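Local coordinates for Aac(6')-Ih protein (Acinetobacter baumannii, PDB 4E8O) that probably transfers an acetyl group from acetyl coenzyme A to the 6'-amino group of aminoglycoside antibiotics, at residues Gln74-Glu86 / Leu117-Cys130. Sequence-based numbering, arbitrary orientation.
Sequences QAIAMLEASIRYE and LVQQVEIWAKQFAC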
loop_
_atom_site.group_PDB
_atom_site.type_symbol
_atom_site.label_atom_id
_atom_site.label_comp_id
_atom_site.label_asym_id
_atom_site.label_seq_id
_atom_site.Cartn_x
_atom_site.Cartn_y
_atom_site.Cartn_z
ATOM N N GLN B 74 26.378 -20.217 9.452
ATOM C CA GLN B 74 26.460 -18.881 8.873
ATOM C C GLN B 74 25.105 -18.471 8.306
ATOM O O GLN B 74 24.530 -19.182 7.480
ATOM C CB GLN B 74 27.524 -18.808 7.773
ATOM C CG GLN B 74 28.941 -19.097 8.239
ATOM C CD GLN B 74 29.376 -18.223 9.400
ATOM O OE1 GLN B 74 29.704 -18.722 10.477
ATOM N NE2 GLN B 74 29.390 -16.914 9.182
ATOM N N ALA B 75 24.590 -17.330 8.757
ATOM C CA ALA B 75 23.352 -16.798 8.202
ATOM C C ALA B 75 23.662 -16.148 6.861
ATOM O O ALA B 75 24.412 -15.168 6.801
ATOM C CB ALA B 75 22.727 -15.794 9.150
ATOM N N ILE B 76 23.091 -16.694 5.788
ATOM C CA ILE B 76 23.424 -16.240 4.440
ATOM C C ILE B 76 22.254 -15.607 3.689
ATOM O O ILE B 76 22.437 -15.074 2.592
ATOM C CB ILE B 76 24.083 -17.368 3.587
ATOM C CG1 ILE B 76 23.232 -18.646 3.579
ATOM C CG2 ILE B 76 25.483 -17.673 4.094
ATOM C CD1 ILE B 76 22.134 -18.674 2.520
ATOM N N ALA B 77 21.059 -15.670 4.275
ATOM C CA ALA B 77 19.866 -15.089 3.659
ATOM C C ALA B 77 18.777 -14.802 4.688
ATOM O O ALA B 77 18.712 -15.458 5.730
ATOM C CB ALA B 77 19.328 -16.002 2.567
ATOM N N MET B 78 17.919 -13.830 4.385
ATOM C CA MET B 78 16.788 -13.488 5.247
ATOM C C MET B 78 15.584 -13.082 4.413
ATOM O O MET B 78 15.736 -12.623 3.281
ATOM C CB MET B 78 17.144 -12.333 6.185
ATOM C CG MET B 78 17.627 -11.084 5.464
ATOM S SD MET B 78 17.277 -9.549 6.354
ATOM C CE MET B 78 15.613 -9.212 5.783
ATOM N N LEU B 79 14.393 -13.245 4.983
ATOM C CA LEU B 79 13.157 -12.795 4.356
ATOM C C LEU B 79 12.235 -12.239 5.433
ATOM O O LEU B 79 12.202 -12.746 6.560
ATOM C CB LEU B 79 12.466 -13.957 3.633
ATOM C CG LEU B 79 11.102 -13.688 2.985
ATOM C CD1 LEU B 79 10.907 -14.566 1.767
ATOM C CD2 LEU B 79 9.969 -13.925 3.968
ATOM N N GLU B 80 11.481 -11.203 5.086
ATOM C CA GLU B 80 10.433 -10.706 5.961
ATOM C C GLU B 80 9.152 -10.583 5.150
ATOM O O GLU B 80 9.176 -10.140 4.004
ATOM C CB GLU B 80 10.835 -9.357 6.581
ATOM C CG GLU B 80 12.139 -9.425 7.378
ATOM C CD GLU B 80 12.509 -8.120 8.061
ATOM O OE1 GLU B 80 11.622 -7.256 8.263
ATOM O OE2 GLU B 80 13.700 -7.959 8.410
ATOM N N ALA B 81 8.029 -10.981 5.732
ATOM C CA ALA B 81 6.760 -10.883 5.024
ATOM C C ALA B 81 5.670 -10.519 6.004
ATOM O O ALA B 81 5.852 -10.648 7.218
ATOM C CB ALA B 81 6.431 -12.191 4.311
ATOM N N SER B 82 4.537 -10.061 5.480
ATOM C CA SER B 82 3.408 -9.708 6.326
ATOM C C SER B 82 2.105 -10.143 5.683
ATOM O O SER B 82 2.062 -10.454 4.488
ATOM C CB SER B 82 3.368 -8.202 6.560
ATOM O OG SER B 82 3.240 -7.499 5.335
ATOM N N ILE B 83 1.046 -10.180 6.487
ATOM C CA ILE B 83 -0.302 -10.333 5.968
ATOM C C ILE B 83 -0.935 -8.945 5.974
ATOM O O ILE B 83 -0.923 -8.265 7.003
ATOM C CB ILE B 83 -1.154 -11.278 6.836
ATOM C CG1 ILE B 83 -0.451 -12.629 7.030
ATOM C CG2 ILE B 83 -2.531 -11.457 6.214
ATOM C CD1 ILE B 83 -0.217 -13.410 5.741
ATOM N N ARG B 84 -1.472 -8.519 4.832
ATOM C CA ARG B 84 -2.044 -7.176 4.697
ATOM C C ARG B 84 -3.553 -7.254 4.557
ATOM O O ARG B 84 -4.058 -8.044 3.758
ATOM C CB ARG B 84 -1.478 -6.472 3.462
ATOM C CG ARG B 84 0.027 -6.302 3.449
ATOM C CD ARG B 84 0.501 -5.448 4.605
ATOM N NE ARG B 84 1.879 -4.992 4.413
ATOM C CZ ARG B 84 2.210 -3.881 3.762
ATOM N NH1 ARG B 84 1.265 -3.105 3.237
ATOM N NH2 ARG B 84 3.485 -3.540 3.639
ATOM N N TYR B 85 -4.271 -6.426 5.315
ATOM C CA TYR B 85 -5.728 -6.429 5.267
ATOM C C TYR B 85 -6.281 -5.200 4.551
ATOM O O TYR B 85 -7.470 -5.134 4.240
ATOM C CB TYR B 85 -6.315 -6.562 6.674
ATOM C CG TYR B 85 -6.171 -7.961 7.222
ATOM C CD1 TYR B 85 -7.195 -8.888 7.085
ATOM C CD2 TYR B 85 -5.002 -8.364 7.849
ATOM C CE1 TYR B 85 -7.063 -10.173 7.572
ATOM C CE2 TYR B 85 -4.864 -9.645 8.338
ATOM C CZ TYR B 85 -5.895 -10.544 8.194
ATOM O OH TYR B 85 -5.755 -11.821 8.682
ATOM N N GLU B 86 -5.407 -4.239 4.279
ATOM C CA GLU B 86 -5.792 -3.064 3.512
ATOM C C GLU B 86 -5.380 -3.266 2.056
ATOM O O GLU B 86 -4.483 -4.065 1.770
ATOM C CB GLU B 86 -5.152 -1.811 4.115
ATOM C CG GLU B 86 -5.704 -1.467 5.498
ATOM C CD GLU B 86 -4.967 -0.319 6.149
ATOM O OE1 GLU B 86 -3.905 0.075 5.621
ATOM O OE2 GLU B 86 -5.442 0.188 7.189
ATOM N N LEU B 117 12.792 -19.765 0.397
ATOM C CA LEU B 117 12.289 -18.798 1.367
ATOM C C LEU B 117 10.880 -18.344 0.991
ATOM O O LEU B 117 9.983 -18.300 1.836
ATOM C CB LEU B 117 13.236 -17.599 1.470
ATOM C CG LEU B 117 14.568 -17.824 2.194
ATOM C CD1 LEU B 117 15.566 -16.736 1.831
ATOM C CD2 LEU B 117 14.359 -17.855 3.694
ATOM N N VAL B 118 10.694 -18.017 -0.285
ATOM C CA VAL B 118 9.392 -17.620 -0.813
ATOM C C VAL B 118 8.349 -18.710 -0.577
ATOM O O VAL B 118 7.228 -18.422 -0.151
ATOM C CB VAL B 118 9.488 -17.298 -2.318
ATOM C CG1 VAL B 118 8.108 -17.252 -2.966
ATOM C CG2 VAL B 118 10.231 -15.987 -2.529
ATOM N N GLN B 119 8.733 -19.961 -0.831
ATOM C CA GLN B 119 7.836 -21.099 -0.652
ATOM C C GLN B 119 7.365 -21.257 0.791
ATOM O O GLN B 119 6.264 -21.748 1.033
ATOM C CB GLN B 119 8.503 -22.398 -1.128
ATOM C CG GLN B 119 8.627 -22.509 -2.640
ATOM C CD GLN B 119 9.164 -23.853 -3.096
ATOM O OE1 GLN B 119 9.821 -23.948 -4.133
ATOM N NE2 GLN B 119 8.874 -24.904 -2.331
ATOM N N GLN B 120 8.197 -20.847 1.745
ATOM C CA GLN B 120 7.825 -20.925 3.154
ATOM C C GLN B 120 6.766 -19.887 3.509
ATOM O O GLN B 120 5.920 -20.132 4.367
ATOM C CB GLN B 120 9.054 -20.767 4.055
ATOM C CG GLN B 120 9.999 -21.966 4.025
ATOM C CD GLN B 120 9.345 -23.247 4.523
ATOM O OE1 GLN B 120 8.691 -23.261 5.569
ATOM N NE2 GLN B 120 9.516 -24.328 3.769
ATOM N N VAL B 121 6.809 -18.733 2.847
ATOM C CA VAL B 121 5.795 -17.700 3.055
ATOM C C VAL B 121 4.423 -18.175 2.579
ATOM O O VAL B 121 3.412 -17.938 3.245
ATOM C CB VAL B 121 6.148 -16.402 2.314
ATOM C CG1 VAL B 121 5.147 -15.304 2.645
ATOM C CG2 VAL B 121 7.547 -15.958 2.680
ATOM N N GLU B 122 4.396 -18.843 1.427
ATOM C CA GLU B 122 3.149 -19.309 0.819
ATOM C C GLU B 122 2.443 -20.341 1.686
ATOM O O GLU B 122 1.223 -20.293 1.847
ATOM C CB GLU B 122 3.409 -19.880 -0.583
ATOM C CG GLU B 122 3.942 -18.851 -1.575
ATOM C CD GLU B 122 4.055 -19.391 -2.991
ATOM O OE1 GLU B 122 3.462 -20.454 -3.284
ATOM O OE2 GLU B 122 4.732 -18.742 -3.816
ATOM N N ILE B 123 3.215 -21.281 2.230
ATOM C CA ILE B 123 2.691 -22.257 3.181
ATOM C C ILE B 123 2.083 -21.510 4.361
ATOM O O ILE B 123 0.974 -21.815 4.801
ATOM C CB ILE B 123 3.804 -23.192 3.691
ATOM C CG1 ILE B 123 4.441 -23.948 2.521
ATOM C CG2 ILE B 123 3.262 -24.162 4.731
ATOM C CD1 ILE B 123 5.620 -24.824 2.912
ATOM N N TRP B 124 2.816 -20.514 4.849
ATOM C CA TRP B 124 2.368 -19.670 5.951
ATOM C C TRP B 124 1.168 -18.804 5.568
ATOM O O TRP B 124 0.207 -18.696 6.327
ATOM C CB TRP B 124 3.529 -18.792 6.428
ATOM C CG TRP B 124 3.140 -17.748 7.444
ATOM C CD1 TRP B 124 2.757 -17.961 8.737
ATOM C CD2 TRP B 124 3.123 -16.328 7.251
ATOM N NE1 TRP B 124 2.493 -16.764 9.354
ATOM C CE2 TRP B 124 2.711 -15.745 8.463
ATOM C CE3 TRP B 124 3.413 -15.495 6.167
ATOM C CZ2 TRP B 124 2.581 -14.362 8.622
ATOM C CZ3 TRP B 124 3.288 -14.127 6.325
ATOM C CH2 TRP B 124 2.878 -13.572 7.544
ATOM N N ALA B 125 1.225 -18.190 4.391
ATOM C CA ALA B 125 0.151 -17.310 3.940
ATOM C C ALA B 125 -1.147 -18.075 3.697
ATOM O O ALA B 125 -2.236 -17.526 3.869
ATOM C CB ALA B 125 0.571 -16.566 2.686
ATOM N N LYS B 126 -1.027 -19.336 3.286
ATOM C CA LYS B 126 -2.192 -20.192 3.060
ATOM C C LYS B 126 -2.999 -20.377 4.336
ATOM O O LYS B 126 -4.221 -20.521 4.287
ATOM C CB LYS B 126 -1.751 -21.560 2.533
ATOM C CG LYS B 126 -1.908 -21.739 1.035
ATOM C CD LYS B 126 -0.910 -22.761 0.505
ATOM C CE LYS B 126 -1.221 -23.152 -0.934
ATOM N NZ LYS B 126 0.023 -23.421 -1.720
ATOM N N GLN B 127 -2.308 -20.387 5.474
ATOM C CA GLN B 127 -2.963 -20.514 6.772
ATOM C C GLN B 127 -3.869 -19.321 7.037
ATOM O O GLN B 127 -4.891 -19.447 7.705
ATOM C CB GLN B 127 -1.928 -20.617 7.894
ATOM C CG GLN B 127 -1.259 -21.973 8.039
ATOM C CD GLN B 127 -0.777 -22.211 9.457
ATOM O OE1 GLN B 127 -0.899 -21.336 10.317
ATOM N NE2 GLN B 127 -0.236 -23.399 9.712
ATOM N N PHE B 128 -3.487 -18.165 6.504
ATOM C CA PHE B 128 -4.245 -16.936 6.699
ATOM C C PHE B 128 -5.347 -16.766 5.655
ATOM O O PHE B 128 -5.922 -15.684 5.527
ATOM C CB PHE B 128 -3.303 -15.726 6.683
ATOM C CG PHE B 128 -2.609 -15.472 7.996
ATOM C CD1 PHE B 128 -3.221 -14.703 8.974
ATOM C CD2 PHE B 128 -1.344 -15.990 8.250
ATOM C CE1 PHE B 128 -2.594 -14.458 10.184
ATOM C CE2 PHE B 128 -0.708 -15.748 9.460
ATOM C CZ PHE B 128 -1.336 -14.981 10.427
ATOM N N ALA B 129 -5.643 -17.839 4.921
ATOM C CA ALA B 129 -6.641 -17.819 3.850
ATOM C C ALA B 129 -6.316 -16.794 2.758
ATOM O O ALA B 129 -7.212 -16.169 2.185
ATOM C CB ALA B 129 -8.044 -17.596 4.411
ATOM N N CYS B 130 -5.026 -16.638 2.473
ATOM C CA CYS B 130 -4.571 -15.811 1.362
ATOM C C CYS B 130 -4.427 -16.659 0.101
ATOM O O CYS B 130 -4.055 -17.835 0.166
ATOM C CB CYS B 130 -3.217 -15.182 1.683
ATOM S SG CYS B 130 -3.217 -14.011 3.049
#
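I83 sits in the corner formed by one face of W124 and one face of F128, where the strand 75-84 meets the end of the helix 113-127. From CB the side chain forks. I83 CG2 reaches C130 SG at 4.1 Å. CG1 is anti to the carbonyl carbon (chi1 -54°), which carries it over the centre of the F128 ring. I83 CG1 makes a CH-pi contact there, 3.7 Å from the F128 centroid and 14° off the normal. I83 CG1 also touches W124 CH2 at 3.5 Å. At the tip, I83 CD1 lies over a face of W124 in a second CH-pi contact, 3.9 Å from the centroid of its six-membered ring. F128 CD2 lies over that same face, toward its rim, and I83 fills the angle between the two rings.

Further back, A81 CB meets V121 CG1 at 3.8 Å. L79 CD2 presses on V121 CG2 at 3.4 Å, a tight fit, while L79 CD1 rests on L117 CB. A77 CB meets L117 CD1. A Schellman motif with A129 at C' ends the helix and turns C130 back toward the strand.

The contact is apolar and largely buried. Segment 117-127 runs roughly along strand 75-84, crossing it at -28°. A helix after strand 96-104, packed on the central sheet, is standard in the GNAT fold; the turn before it probably holds the acetyl-CoA pyrophosphate, as in relatives. L64 and L66 of strand 63-69 and A97 and L99 of strand 96-104 border the contact. M78 points to the other face, against helix 32-42.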